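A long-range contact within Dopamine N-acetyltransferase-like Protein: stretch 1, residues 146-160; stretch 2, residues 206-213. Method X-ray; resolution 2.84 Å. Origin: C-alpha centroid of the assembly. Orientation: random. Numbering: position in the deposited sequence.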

# COMPACT_ATOMS: atom_id res chain seq x y z
N SER A 146 -12.02 -0.66 5.21
CA SER A 146 -11.61 0.03 3.96
C SER A 146 -12.56 -0.39 2.83
O SER A 146 -12.96 0.49 2.06
CB SER A 146 -10.18 -0.28 3.61
OG SER A 146 -9.31 0.31 4.56
N GLU A 147 -12.90 -1.67 2.76
CA GLU A 147 -13.80 -2.24 1.73
C GLU A 147 -15.15 -1.51 1.82
O GLU A 147 -15.71 -1.17 0.77
CB GLU A 147 -13.97 -3.75 1.90
CG GLU A 147 -14.71 -4.40 0.76
CD GLU A 147 -15.19 -5.83 1.00
OE1 GLU A 147 -14.37 -6.78 0.83
OE2 GLU A 147 -16.40 -6.00 1.31
N LEU A 148 -15.62 -1.27 3.04
CA LEU A 148 -16.97 -0.72 3.29
C LEU A 148 -16.99 0.79 3.03
O LEU A 148 -18.05 1.29 2.63
CB LEU A 148 -17.38 -1.05 4.73
CG LEU A 148 -17.48 -2.54 5.03
CD1 LEU A 148 -17.82 -2.76 6.50
CD2 LEU A 148 -18.50 -3.23 4.14
N ILE A 149 -15.87 1.48 3.27
CA ILE A 149 -15.69 2.90 2.88
C ILE A 149 -15.87 2.99 1.36
O ILE A 149 -16.51 3.95 0.90
CB ILE A 149 -14.32 3.45 3.34
CG1 ILE A 149 -14.21 3.56 4.86
CG2 ILE A 149 -14.02 4.78 2.66
CD1 ILE A 149 -14.95 4.76 5.46
N ALA A 150 -15.34 2.03 0.61
CA ALA A 150 -15.41 2.00 -0.86
C ALA A 150 -16.88 1.94 -1.29
O ALA A 150 -17.29 2.77 -2.11
CB ALA A 150 -14.61 0.84 -1.39
N GLU A 151 -17.66 1.02 -0.71
CA GLU A 151 -19.09 0.78 -1.08
C GLU A 151 -19.92 2.02 -0.74
O GLU A 151 -20.84 2.35 -1.52
CB GLU A 151 -19.62 -0.45 -0.37
CG GLU A 151 -18.86 -1.71 -0.72
CD GLU A 151 -19.53 -2.99 -0.24
OE1 GLU A 151 -20.06 -2.98 0.89
OE2 GLU A 151 -19.52 -3.98 -0.99
N GLU A 152 -19.62 2.69 0.37
CA GLU A 152 -20.32 3.93 0.81
C GLU A 152 -20.07 5.06 -0.19
O GLU A 152 -20.99 5.87 -0.40
CB GLU A 152 -19.84 4.40 2.19
CG GLU A 152 -20.25 3.49 3.33
CD GLU A 152 -19.42 3.69 4.59
OE1 GLU A 152 -18.75 4.74 4.70
OE2 GLU A 152 -19.42 2.81 5.46
N HIS A 153 -18.87 5.15 -0.76
CA HIS A 153 -18.48 6.20 -1.74
C HIS A 153 -18.72 5.71 -3.18
O HIS A 153 -18.20 6.34 -4.12
CB HIS A 153 -17.04 6.64 -1.50
CG HIS A 153 -16.89 7.44 -0.25
ND1 HIS A 153 -17.13 6.90 0.99
CD2 HIS A 153 -16.55 8.73 -0.06
CE1 HIS A 153 -16.93 7.82 1.91
NE2 HIS A 153 -16.57 8.96 1.28
N GLY A 154 -19.47 4.62 -3.32
CA GLY A 154 -20.03 4.16 -4.61
C GLY A 154 -18.95 3.75 -5.59
O GLY A 154 -19.17 3.92 -6.80
N PHE A 155 -17.82 3.23 -5.09
CA PHE A 155 -16.77 2.55 -5.90
C PHE A 155 -17.27 1.15 -6.30
O PHE A 155 -18.19 0.63 -5.63
CB PHE A 155 -15.45 2.48 -5.14
CG PHE A 155 -14.71 3.79 -5.07
CD1 PHE A 155 -14.97 4.69 -4.05
CD2 PHE A 155 -13.76 4.13 -6.02
CE1 PHE A 155 -14.29 5.90 -3.98
CE2 PHE A 155 -13.09 5.33 -5.95
CZ PHE A 155 -13.35 6.21 -4.93
N LYS A 156 -16.69 0.59 -7.36
CA LYS A 156 -17.10 -0.72 -7.94
C LYS A 156 -15.99 -1.76 -7.78
O LYS A 156 -16.33 -2.95 -7.69
CB LYS A 156 -17.43 -0.58 -9.43
CG LYS A 156 -18.67 0.24 -9.74
CD LYS A 156 -18.83 0.56 -11.21
CE LYS A 156 -20.25 0.93 -11.57
NZ LYS A 156 -20.35 1.30 -13.01
N LEU A 157 -14.71 -1.33 -7.77
CA LEU A 157 -13.52 -2.22 -7.66
C LEU A 157 -12.56 -1.70 -6.59
O LEU A 157 -12.17 -0.52 -6.65
CB LEU A 157 -12.78 -2.29 -8.99
CG LEU A 157 -11.69 -3.36 -9.08
CD1 LEU A 157 -12.24 -4.64 -9.66
CD2 LEU A 157 -10.51 -2.88 -9.90
N VAL A 158 -12.14 -2.58 -5.68
CA VAL A 158 -11.07 -2.31 -4.68
C VAL A 158 -9.85 -3.12 -5.10
O VAL A 158 -10.03 -4.27 -5.54
CB VAL A 158 -11.52 -2.65 -3.25
CG1 VAL A 158 -10.42 -2.41 -2.23
CG2 VAL A 158 -12.79 -1.89 -2.86
N LYS A 159 -8.68 -2.50 -5.01
CA LYS A 159 -7.40 -3.10 -5.45
C LYS A 159 -6.35 -2.81 -4.37
O LYS A 159 -6.50 -1.79 -3.66
CB LYS A 159 -7.04 -2.54 -6.83
CG LYS A 159 -5.63 -2.85 -7.33
CD LYS A 159 -4.71 -1.69 -7.16
CE LYS A 159 -3.24 -2.04 -7.15
NZ LYS A 159 -2.43 -0.80 -7.04
N VAL A 160 -5.38 -3.72 -4.23
CA VAL A 160 -4.30 -3.63 -3.20
C VAL A 160 -3.00 -4.20 -3.78
O VAL A 160 -3.01 -5.35 -4.33
CB VAL A 160 -4.69 -4.37 -1.90
CG1 VAL A 160 -5.04 -5.83 -2.15
CG2 VAL A 160 -3.59 -4.25 -0.85
N LYS A 206 1.56 -9.86 -5.11
CA LYS A 206 0.26 -10.04 -5.78
C LYS A 206 -0.44 -8.70 -5.83
O LYS A 206 -0.50 -8.03 -4.78
CB LYS A 206 -0.63 -11.00 -5.01
CG LYS A 206 -0.35 -12.47 -5.23
CD LYS A 206 -1.09 -13.31 -4.22
CE LYS A 206 -1.14 -14.77 -4.56
NZ LYS A 206 -2.06 -15.47 -3.64
N VAL A 207 -0.94 -8.33 -7.01
CA VAL A 207 -2.05 -7.36 -7.16
C VAL A 207 -3.35 -8.14 -6.96
O VAL A 207 -3.51 -9.20 -7.59
CB VAL A 207 -1.99 -6.61 -8.51
CG1 VAL A 207 -3.23 -5.76 -8.75
CG2 VAL A 207 -0.75 -5.75 -8.59
N MET A 208 -4.19 -7.67 -6.04
CA MET A 208 -5.42 -8.37 -5.59
C MET A 208 -6.57 -7.38 -5.62
O MET A 208 -6.34 -6.18 -5.48
CB MET A 208 -5.24 -8.95 -4.18
CG MET A 208 -4.02 -9.84 -4.07
SD MET A 208 -3.84 -10.70 -2.48
CE MET A 208 -5.00 -12.05 -2.73
N THR A 209 -7.78 -7.91 -5.78
CA THR A 209 -8.95 -7.17 -6.30
C THR A 209 -10.23 -7.81 -5.76
O THR A 209 -10.28 -9.05 -5.70
CB THR A 209 -8.89 -7.17 -7.83
OG1 THR A 209 -8.31 -5.91 -8.17
CG2 THR A 209 -10.24 -7.36 -8.49
N LYS A 210 -11.21 -6.98 -5.42
CA LYS A 210 -12.60 -7.44 -5.19
C LYS A 210 -13.55 -6.43 -5.82
O LYS A 210 -13.24 -5.23 -5.79
CB LYS A 210 -12.88 -7.59 -3.70
CG LYS A 210 -13.98 -8.59 -3.38
CD LYS A 210 -14.41 -8.56 -1.95
CE LYS A 210 -15.61 -9.44 -1.67
NZ LYS A 210 -16.48 -8.82 -0.65
N VAL A 211 -14.67 -6.94 -6.34
CA VAL A 211 -15.77 -6.14 -6.96
C VAL A 211 -16.85 -5.94 -5.88
O VAL A 211 -17.14 -6.92 -5.17
CB VAL A 211 -16.32 -6.87 -8.20
CG1 VAL A 211 -17.23 -5.97 -9.03
CG2 VAL A 211 -15.21 -7.44 -9.07
N VAL A 212 -17.40 -4.73 -5.76
CA VAL A 212 -18.21 -4.30 -4.57
C VAL A 212 -19.55 -3.68 -5.03
O VAL A 212 -19.93 -3.95 -6.19
CB VAL A 212 -17.36 -3.37 -3.70
CG1 VAL A 212 -15.99 -3.97 -3.39
CG2 VAL A 212 -17.19 -2.00 -4.32
N SER A 213 -20.23 -2.90 -4.18
CA SER A 213 -21.65 -2.45 -4.35
C SER A 213 -21.78 -0.91 -4.33
O SER A 213 -22.37 -0.26 -3.52
CB SER A 213 -22.50 -3.08 -3.28
OG SER A 213 -22.22 -4.47 -3.21

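The contact is an antiparallel pairing of two neighbouring β-strands, extended at one end by a salt bridge and by packing of V212 against the helix that precedes the first strand. Strands 157–160 and 206–211 run at 164° to one another, their axes approaching to 4.8 Å, and the two stretches together bury 747 Å².

Backbone hydrogen bonds set the register. V158 and K210 form a reciprocal pair, with V158 N donating to K210 O at 2.9 Å and K210 N to V158 O at 3.0 Å; V160 and M208 repeat the pattern, V160 N to M208 O at 2.9 Å and M208 N to V160 O at 3.1 Å. Between them lies the non-hydrogen-bonded pair K159 and T209, whose CA atoms are drawn to 4.4 Å, against 5.4 Å between the CA atoms of V158 and K210. This closeness lets CA–H groups approach the same carbonyls: T209 CA lies 3.2 Å from V158 O, and K159 CA 3.3 Å from M208 O. The ladder continues past the strand ends, where V212 N donates to K156 O at 2.8 Å.

Side chains alternate between the two faces. On the face carrying L157, K159, T209 and V211, L157 reaches diagonally, its CD1 3.6 Å from T209 CG2, and also meets V211, CD1 to CG2 at 4.1 Å. On the other face, V160 CG1 packs 3.7 Å from M208 CB, while V158 CG2 lies 3.9 Å from V212 CG1.

K210, on this second face, extends its side chain to the helix, where NZ forms a salt bridge with E147 OE1 at 3.3 Å; its bond to E147 OE2, at 3.4 Å, is weak. V212 is the residue most covered by the opposing stretch: its CG2 sits 3.1 Å from F155 O, and its CB 3.5 Å from E151 OE2.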